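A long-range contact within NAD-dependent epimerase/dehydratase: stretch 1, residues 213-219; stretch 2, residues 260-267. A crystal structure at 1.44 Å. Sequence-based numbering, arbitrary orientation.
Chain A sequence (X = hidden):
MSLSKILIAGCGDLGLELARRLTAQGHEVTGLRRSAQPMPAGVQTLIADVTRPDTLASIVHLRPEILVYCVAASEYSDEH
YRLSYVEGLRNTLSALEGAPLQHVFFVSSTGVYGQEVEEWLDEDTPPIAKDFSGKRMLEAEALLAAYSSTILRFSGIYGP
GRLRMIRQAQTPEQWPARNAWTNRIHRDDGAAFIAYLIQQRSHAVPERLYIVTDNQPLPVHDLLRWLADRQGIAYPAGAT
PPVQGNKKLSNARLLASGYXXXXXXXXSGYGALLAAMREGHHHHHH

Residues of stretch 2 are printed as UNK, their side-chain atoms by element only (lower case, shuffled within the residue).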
# COMPACT_ATOMS: atom_id res chain seq x y z
N THR A 213 -7.31 -3.79 1.31
CA THR A 213 -7.56 -4.63 0.12
C THR A 213 -9.00 -4.39 -0.33
O THR A 213 -9.81 -3.89 0.45
CB THR A 213 -7.23 -6.11 0.42
OG1 THR A 213 -7.11 -6.85 -0.80
CG2 THR A 213 -8.28 -6.75 1.33
N ASP A 214 -9.30 -4.72 -1.59
CA ASP A 214 -10.65 -4.47 -2.08
C ASP A 214 -11.59 -5.63 -1.77
O ASP A 214 -11.21 -6.52 -1.03
CB ASP A 214 -10.67 -4.06 -3.56
CG ASP A 214 -10.49 -5.25 -4.52
OD1 ASP A 214 -10.60 -6.43 -4.13
OD2 ASP A 214 -10.33 -4.95 -5.71
N ASN A 215 -12.80 -5.58 -2.30
CA ASN A 215 -13.84 -6.54 -1.93
C ASN A 215 -13.74 -7.91 -2.60
O ASN A 215 -14.47 -8.84 -2.16
CB ASN A 215 -15.22 -5.98 -2.32
CG ASN A 215 -15.62 -4.77 -1.53
OD1 ASN A 215 -15.19 -4.51 -0.42
ND2 ASN A 215 -16.54 -4.04 -2.12
N GLN A 216 -12.91 -8.07 -3.64
CA GLN A 216 -13.02 -9.30 -4.45
C GLN A 216 -11.69 -9.90 -4.82
O GLN A 216 -11.19 -9.64 -5.90
CB GLN A 216 -13.84 -9.05 -5.73
CG GLN A 216 -15.34 -8.74 -5.47
CD GLN A 216 -16.18 -8.82 -6.73
OE1 GLN A 216 -16.08 -9.74 -7.51
NE2 GLN A 216 -17.05 -7.81 -6.94
N PRO A 217 -11.14 -10.75 -3.96
CA PRO A 217 -10.01 -11.56 -4.40
C PRO A 217 -10.50 -12.48 -5.53
O PRO A 217 -11.65 -12.89 -5.58
CB PRO A 217 -9.65 -12.39 -3.16
CG PRO A 217 -10.63 -12.07 -2.10
CD PRO A 217 -11.63 -11.11 -2.62
N LEU A 218 -9.59 -12.84 -6.42
CA LEU A 218 -9.97 -13.82 -7.45
C LEU A 218 -8.76 -14.58 -7.89
O LEU A 218 -7.62 -14.12 -7.74
CB LEU A 218 -10.73 -13.21 -8.67
CG LEU A 218 -9.91 -12.39 -9.67
CD1 LEU A 218 -10.84 -11.90 -10.84
CD2 LEU A 218 -9.29 -11.17 -9.01
N PRO A 219 -8.99 -15.77 -8.45
CA PRO A 219 -7.87 -16.53 -8.98
C PRO A 219 -7.24 -15.78 -10.15
O PRO A 219 -7.96 -15.15 -10.94
CB PRO A 219 -8.54 -17.82 -9.49
CG PRO A 219 -9.79 -17.95 -8.69
CD PRO A 219 -10.25 -16.50 -8.57
N UNK A 260 -15.32 4.41 2.09
CA UNK A 260 -16.00 3.93 0.87
C UNK A 260 -15.01 3.77 -0.27
O UNK A 260 -14.37 4.71 -0.71
c UNK A 260 -19.39 5.77 1.09
c UNK A 260 -17.12 4.87 0.45
o UNK A 260 -19.18 6.98 0.99
c UNK A 260 -18.28 4.82 1.44
n UNK A 260 -20.59 5.23 0.94
N UNK A 261 -14.85 2.53 -0.72
CA UNK A 261 -13.94 2.30 -1.82
C UNK A 261 -14.33 3.02 -3.11
O UNK A 261 -15.50 2.97 -3.54
c UNK A 261 -13.09 -0.02 -1.03
c UNK A 261 -13.54 -1.49 -1.05
c UNK A 261 -11.55 0.09 -1.12
c UNK A 261 -13.83 0.80 -2.09
N UNK A 262 -13.35 3.66 -3.71
CA UNK A 262 -13.53 4.27 -5.04
C UNK A 262 -13.68 3.15 -6.08
O UNK A 262 -14.51 3.24 -6.98
c UNK A 262 -10.77 6.92 -4.50
c UNK A 262 -12.32 5.13 -5.41
c UNK A 262 -12.46 5.74 -6.83
c UNK A 262 -12.13 6.26 -4.39
N UNK A 263 -12.86 2.11 -5.95
CA UNK A 263 -12.83 0.98 -6.87
C UNK A 263 -13.05 -0.26 -6.06
O UNK A 263 -12.09 -0.90 -5.63
c UNK A 263 -9.92 4.24 -8.50
c UNK A 263 -11.47 3.63 -10.25
c UNK A 263 -11.79 2.46 -9.55
c UNK A 263 -11.49 0.91 -7.60
c UNK A 263 -10.54 4.50 -9.71
c UNK A 263 -10.23 3.06 -7.83
o UNK A 263 -10.20 5.68 -10.35
c UNK A 263 -11.16 2.17 -8.33
N UNK A 264 -14.32 -0.61 -5.82
CA UNK A 264 -14.63 -1.72 -4.89
C UNK A 264 -14.04 -3.05 -5.34
O UNK A 264 -13.82 -3.91 -4.51
c UNK A 264 -16.61 -0.42 -5.38
c UNK A 264 -15.53 0.10 -6.28
c UNK A 264 -16.16 -1.73 -4.83
N UNK A 265 -13.81 -3.23 -6.64
CA UNK A 265 -13.32 -4.51 -7.14
C UNK A 265 -12.59 -4.26 -8.46
O UNK A 265 -12.57 -3.13 -8.99
o UNK A 265 -16.70 -4.65 -7.56
c UNK A 265 -14.49 -5.47 -7.32
c UNK A 265 -15.60 -4.86 -8.12
o UNK A 265 -15.34 -4.48 -9.26
N UNK A 266 -11.99 -5.31 -9.01
CA UNK A 266 -11.16 -5.23 -10.19
C UNK A 266 -11.94 -4.75 -11.43
O UNK A 266 -11.35 -4.15 -12.33
o UNK A 266 -14.26 -10.47 -12.35
c UNK A 266 -13.36 -9.53 -11.88
c UNK A 266 -11.54 -7.64 -10.95
c UNK A 266 -11.64 -7.91 -12.31
c UNK A 266 -12.55 -8.84 -12.79
c UNK A 266 -10.52 -6.61 -10.46
c UNK A 266 -12.36 -8.33 -10.05
c UNK A 266 -13.30 -9.27 -10.52
N UNK A 267 -13.23 -5.03 -11.46
CA UNK A 267 -14.08 -4.60 -12.61
C UNK A 267 -14.07 -3.07 -12.73
O UNK A 267 -13.84 -2.52 -13.82
c UNK A 267 -15.50 -5.13 -12.47
c UNK A 267 -16.44 -4.56 -13.54
c UNK A 267 -15.50 -6.67 -12.58
O HOH W 1 -10.79 -7.24 -7.16
O HOH W 2 -10.01 -2.45 -6.54
O HOH W 3 -17.38 -5.23 -4.91

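Position 260 carries three side-chain carbons in a line, the third bearing one oxygen and one nitrogen. That is a carboxamide on a long chain. It does not reach stretch 1. The residue is glutamine, Q260.

Position 261 has four side-chain carbons, forked at the second. The fork separates leucine from isoleucine. Its CA-to-CB bond points toward stretch 1, where one terminal carbon lies 3.5 Å from N215 OD1. This is L261, and that carbon is CD1. It also lies 4.3 Å from D214 CA.

Position 262 also has four carbons, but forked at the first, with one arm two carbons long. It touches nothing on stretch 1. It is I262.

Position 263 shows one carbon, then a six-carbon ring bearing one oxygen. The ring leads away from stretch 1, so the backbone makes the contact: the O atom of 263 is 4.0 Å from D214 CB. A phenol ring identifies Y263.

Position 264 has three carbons closing a ring onto the backbone N. Its CB is 3.6 Å from N215 ND2. The closed ring means proline, P264. Its carbonyl remains free to accept, and N215 N donates to P264 O at 3.0 Å with an angle of 161°.

Position 265 has two carbons, the second carrying two oxygens. This short carboxylate is aspartate, D265. Its OD2 lies 3.2 Å from Q216 NE2. At the start of a helix, the backbone N of residue 267 donates a weak capping bond to D265 OD1, with 3.1 Å between 267 N and D265 OD1.

Position 266 has one carbon and a six-carbon ring bearing an oxygen. The end of the side chain comes nearer to stretch 1 than its sideways CA-to-CB bond suggests. It is tyrosine, Y266. L218 CD1 sits over one ring face, 3.6 Å from Y266 CZ, in a CH-pi contact. Q216 OE1 lies at the ring edge, 4.1 Å from Y266 CE2.

Position 267 has one carbon carrying two more. It makes no contact with stretch 1. It is V267.

The contact combines one direct backbone hydrogen bond, water bridges and an apolar patch. D214 OD1 accepts from Q216 N at 2.9 Å, which braces the turn of stretch 1. Water 1 donates to D214 OD2 and Q216 O, both at 2.7 Å, and accepts weakly from Y266 N at 2.9 Å. Water 3 accepts from N215 ND2 at 3.1 Å and donates to D265 OD2 at 2.8 Å. Beyond these polar links, L218 packs on the Y266 ring. Together the two stretches bury 426 Å².

Stretch 2 260-267: QLIYPDYV
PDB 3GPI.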